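PDB 5OIU: type IV pilus assembly protein PilF from Thermus thermophilus HB8, which binds and probably hydrolyses ATP as a hexameric AAA+ motor that powers the assembly of type IV pili. Local coordinates for residues V130-R133 with F134-V137; K355-A358 with R359-M363. All blocks are in the same frame, centred on the assembly; numbering follows the deposited sequence.

Contact 1. Residues V130-R133 with F134-V137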
loop_
_atom_site.group_PDB
_atom_site.type_symbol
_atom_site.label_atom_id
_atom_site.label_comp_id
_atom_site.label_asym_id
_atom_site.label_seq_id
_atom_site.Cartn_x
_atom_site.Cartn_y
_atom_site.Cartn_z
ATOM N N VAL C 130 24.137 13.004 -23.474
ATOM C CA VAL C 130 23.892 12.831 -22.048
ATOM C C VAL C 130 24.840 13.695 -21.234
ATOM O O VAL C 130 24.466 14.218 -20.178
ATOM C CB VAL C 130 24.017 11.336 -21.698
ATOM C CG1 VAL C 130 23.627 11.075 -20.242
ATOM C CG2 VAL C 130 23.162 10.533 -22.664
ATOM N N PHE C 131 26.065 13.888 -21.727
ATOM C CA PHE C 131 27.050 14.689 -21.005
ATOM C C PHE C 131 26.611 16.135 -20.832
ATOM O O PHE C 131 27.003 16.777 -19.858
ATOM C CB PHE C 131 28.391 14.655 -21.724
ATOM C CG PHE C 131 29.416 15.570 -21.126
ATOM C CD1 PHE C 131 30.074 15.225 -19.953
ATOM C CD2 PHE C 131 29.725 16.783 -21.734
ATOM C CE1 PHE C 131 31.031 16.077 -19.401
ATOM C CE2 PHE C 131 30.681 17.635 -21.185
ATOM C CZ PHE C 131 31.331 17.281 -20.025
ATOM N N GLU C 132 25.821 16.668 -21.763
ATOM C CA GLU C 132 25.376 18.052 -21.648
ATOM C C GLU C 132 24.269 18.194 -20.613
ATOM O O GLU C 132 24.209 19.194 -19.892
ATOM C CB GLU C 132 24.910 18.574 -23.007
ATOM C CG GLU C 132 25.970 18.504 -24.092
ATOM C CD GLU C 132 27.221 19.320 -23.766
ATOM O OE1 GLU C 132 27.134 20.267 -22.951
ATOM O OE2 GLU C 132 28.295 19.017 -24.341
ATOM N N ARG C 133 23.377 17.213 -20.525
ATOM C CA ARG C 133 22.388 17.270 -19.463
ATOM C C ARG C 133 23.035 16.987 -18.113
ATOM O O ARG C 133 22.586 17.514 -17.088
ATOM C CB ARG C 133 21.228 16.319 -19.795
ATOM C CG ARG C 133 20.738 16.477 -21.246
ATOM C CD ARG C 133 19.222 16.294 -21.430
ATOM N NE ARG C 133 18.632 15.359 -20.468
ATOM C CZ ARG C 133 17.580 14.568 -20.714
ATOM N NH1 ARG C 133 16.987 14.597 -21.906
ATOM N NH2 ARG C 133 17.130 13.735 -19.767
ATOM N N PHE C 134 24.146 16.248 -18.107
ATOM C CA PHE C 134 24.860 15.943 -16.868
ATOM C C PHE C 134 25.524 17.185 -16.290
ATOM O O PHE C 134 25.403 17.462 -15.086
ATOM C CB PHE C 134 25.895 14.852 -17.138
ATOM C CG PHE C 134 26.835 14.591 -15.991
ATOM C CD1 PHE C 134 26.383 13.988 -14.830
ATOM C CD2 PHE C 134 28.182 14.913 -16.088
ATOM C CE1 PHE C 134 27.253 13.732 -13.785
ATOM C CE2 PHE C 134 29.059 14.653 -15.040
ATOM C CZ PHE C 134 28.596 14.064 -13.891
ATOM N N LYS C 135 26.273 17.915 -17.130
ATOM C CA LYS C 135 26.837 19.212 -16.750
ATOM C C LYS C 135 25.755 20.136 -16.212
ATOM O O LYS C 135 25.955 20.867 -15.233
ATOM C CB LYS C 135 27.502 19.871 -17.965
ATOM C CG LYS C 135 28.985 19.632 -18.139
ATOM C CD LYS C 135 29.496 20.340 -19.409
ATOM C CE LYS C 135 29.213 21.843 -19.386
ATOM N NZ LYS C 135 29.562 22.504 -20.677
ATOM N N GLU C 136 24.599 20.124 -16.858
ATOM C CA GLU C 136 23.524 20.998 -16.442
ATOM C C GLU C 136 22.970 20.592 -15.080
ATOM O O GLU C 136 22.610 21.460 -14.282
ATOM C CB GLU C 136 22.463 20.999 -17.536
ATOM C CG GLU C 136 21.169 21.655 -17.181
ATOM C CD GLU C 136 20.227 21.633 -18.359
ATOM O OE1 GLU C 136 20.695 21.235 -19.461
ATOM O OE2 GLU C 136 19.041 22.022 -18.185
ATOM N N VAL C 137 22.932 19.296 -14.764
ATOM C CA VAL C 137 22.456 18.889 -13.441
ATOM C C VAL C 137 23.407 19.373 -12.352
ATOM O O VAL C 137 22.981 19.984 -11.363
ATOM C CB VAL C 137 22.260 17.367 -13.374
ATOM C CG1 VAL C 137 21.855 16.951 -11.960
ATOM C CG2 VAL C 137 21.209 16.939 -14.361
#
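Lys-135 lays the aliphatic part of its side chain against the ring of Phe-131, one helical turn earlier. The two side chains cross at a slant. CD of Lys-135 lies 3.4 Å from CE2 of Phe-131. CG of Lys-135 makes an off-centre CH-pi contact, 4.3 Å from the centroid of the Phe-131 ring. A bend at chi3 of Lys-135 (57°) then turns the chain end toward Glu-132, whose side chain runs beside it in the same direction. NZ of Lys-135 stops 4.0 Å from OE1 of Glu-132, too far for a salt bridge, so the charges probably attract only loosely. With an alanine here, the Phe-131 ring would probably lose the CD and CG contacts, and Glu-132 its nearby positive charge. Main-chain bonds set this spacing: N of Lys-135 donates to O of Phe-131 at 3.0 Å. On the buried side of helix 128-138, Phe-134 stacks on Phe-126, and both Phe-134 and Val-137 meet Phe-145 of strand 143-148. Val-130, Arg-133, Phe-134 and Val-137 also touch strand 328-336, so the amphipathic helix packs on the mixed sheet of the ATPase domain.

Contact 2. Residues K355-A358 with R359-M363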
loop_
_atom_site.group_PDB
_atom_site.type_symbol
_atom_site.label_atom_id
_atom_site.label_comp_id
_atom_site.label_asym_id
_atom_site.label_seq_id
_atom_site.Cartn_x
_atom_site.Cartn_y
_atom_site.Cartn_z
ATOM N N LYS C 355 10.241 5.465 -14.690
ATOM C CA LYS C 355 11.231 5.082 -15.689
ATOM C C LYS C 355 10.696 5.259 -17.103
ATOM O O LYS C 355 11.414 5.740 -17.984
ATOM C CB LYS C 355 11.685 3.634 -15.471
ATOM C CG LYS C 355 13.066 3.313 -16.106
ATOM C CD LYS C 355 13.176 1.867 -16.545
ATOM C CE LYS C 355 14.630 1.400 -16.669
ATOM N NZ LYS C 355 14.990 0.385 -15.616
ATOM N N GLU C 356 9.438 4.876 -17.346
ATOM C CA GLU C 356 8.897 5.059 -18.687
ATOM C C GLU C 356 8.593 6.530 -18.970
ATOM O O GLU C 356 8.776 6.985 -20.108
ATOM C CB GLU C 356 7.665 4.178 -18.880
ATOM C CG GLU C 356 8.016 2.666 -19.087
ATOM C CD GLU C 356 9.287 2.419 -19.946
ATOM O OE1 GLU C 356 9.279 2.832 -21.144
ATOM O OE2 GLU C 356 10.280 1.810 -19.435
ATOM N N ILE C 357 8.162 7.295 -17.958
ATOM C CA ILE C 357 8.043 8.743 -18.144
ATOM C C ILE C 357 9.400 9.349 -18.490
ATOM O O ILE C 357 9.530 10.110 -19.457
ATOM C CB ILE C 357 7.450 9.426 -16.898
ATOM C CG1 ILE C 357 5.973 9.083 -16.711
ATOM C CG2 ILE C 357 7.637 10.934 -17.023
ATOM C CD1 ILE C 357 5.559 9.024 -15.251
ATOM N N ALA C 358 10.431 9.030 -17.695
ATOM C CA ALA C 358 11.751 9.607 -17.958
ATOM C C ALA C 358 12.284 9.175 -19.311
ATOM O O ALA C 358 13.001 9.935 -19.969
ATOM C CB ALA C 358 12.746 9.221 -16.859
ATOM N N ARG C 359 11.944 7.959 -19.742
ATOM C CA ARG C 359 12.408 7.480 -21.034
ATOM C C ARG C 359 11.698 8.202 -22.165
ATOM O O ARG C 359 12.305 8.490 -23.205
ATOM C CB ARG C 359 12.186 5.977 -21.136
ATOM C CG ARG C 359 13.272 5.189 -20.517
ATOM C CD ARG C 359 13.720 4.194 -21.502
ATOM N NE ARG C 359 12.714 3.164 -21.651
ATOM C CZ ARG C 359 12.739 2.248 -22.608
ATOM N NH1 ARG C 359 13.729 2.242 -23.498
ATOM N NH2 ARG C 359 11.779 1.335 -22.665
ATOM N N ARG C 360 10.406 8.492 -21.980
ATOM C CA ARG C 360 9.642 9.187 -23.009
ATOM C C ARG C 360 10.211 10.581 -23.255
ATOM O O ARG C 360 10.505 10.949 -24.399
ATOM C CB ARG C 360 8.168 9.252 -22.603
ATOM C CG ARG C 360 7.220 9.510 -23.766
ATOM C CD ARG C 360 5.756 9.397 -23.349
ATOM N NE ARG C 360 5.499 9.800 -21.962
ATOM C CZ ARG C 360 5.604 11.045 -21.488
ATOM N NH1 ARG C 360 5.984 12.055 -22.272
ATOM N NH2 ARG C 360 5.338 11.277 -20.207
ATOM N N LYS C 361 10.408 11.362 -22.180
ATOM C CA LYS C 361 11.063 12.680 -22.248
ATOM C C LYS C 361 12.533 12.598 -22.677
ATOM O O LYS C 361 13.228 13.623 -22.632
ATOM C CB LYS C 361 10.943 13.399 -20.903
ATOM C CG LYS C 361 9.534 13.338 -20.332
ATOM C CD LYS C 361 9.257 14.424 -19.288
ATOM C CE LYS C 361 9.252 15.852 -19.876
ATOM N NZ LYS C 361 8.659 15.971 -21.236
ATOM N N GLY C 362 13.059 11.447 -23.069
ATOM C CA GLY C 362 14.351 11.366 -23.707
ATOM C C GLY C 362 15.537 10.828 -22.901
ATOM O O GLY C 362 16.679 11.066 -23.303
ATOM N N MET C 363 15.306 10.110 -21.805
ATOM C CA MET C 363 16.401 9.495 -21.065
ATOM C C MET C 363 16.826 8.189 -21.712
ATOM O O MET C 363 15.985 7.307 -21.935
ATOM C CB MET C 363 15.996 9.215 -19.628
ATOM C CG MET C 363 17.004 8.373 -18.895
ATOM S SD MET C 363 16.405 7.995 -17.255
ATOM C CE MET C 363 15.918 6.287 -17.472
#
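Met-363 turns its thioether back over Ala-358, with SD 3.9 Å from CB of Ala-358. Its CG stands anti to the backbone N (chi1 170°), and this carries the sulfur back to the methyl group. Further along, CE of Met-363 comes near CG of Lys-355. The ammonium of Lys-355 is taken up elsewhere, in a salt bridge to Asp-247. The turn that brings Met-363 here is a Schellman motif ending helix 351-360. N of Met-363 donates to O of Ala-358 at 3.0 Å, and N of Gly-362 donates to O of Arg-359 at 3.1 Å. Gly-362 is the C-prime residue, with phi 106°; at these backbone angles a CB would collide with O of Lys-361, which calls for glycine. On another side of the helix, Glu-356 and Arg-359 lie side by side in a salt bridge. OE1 of Glu-356 uses its syn lone pair to accept from NH2 of Arg-359 at 3.3 Å. NE of Arg-359 adds a weak bond to the same oxygen. The carboxylate and guanidinium planes are 82° apart, so this is no flat, two-pronged pair. The stronger partner of Arg-359 is Glu-368, which forms a salt bridge with NH1. Arg-360 crosses Ile-357 obliquely, its NH2 3.9 Å from CG2 of Ile-357, and that nitrogen forms a salt bridge with Glu-340 of helix 339-347. Ala-358 and Met-363 both pack on Leu-335 of strand 328-336.

How the contacts relate
Contact 1 lies within helix 128-138 and contact 2 spans the C-terminal end of helix 351-360. They are far apart in sequence, yet their centres lie about 16 Å apart. They meet directly where NH1 of Arg-133 comes 3.8 Å from O of Gly-362, as packing. Strand 328-336 is their shared neighbour. Leu-334 and Val-336 touch contact 1, while Leu-335 touches contact 2. Neighbouring residues of this strand thus touch the two contacts in turn. The same strand begins at Arg-328, which with Ala-330 belongs to the ATP pocket. The side chain of Phe-134 is about 11 Å from bound ATP, so contact 1 is set back from the nucleotide and takes no part in its pocket.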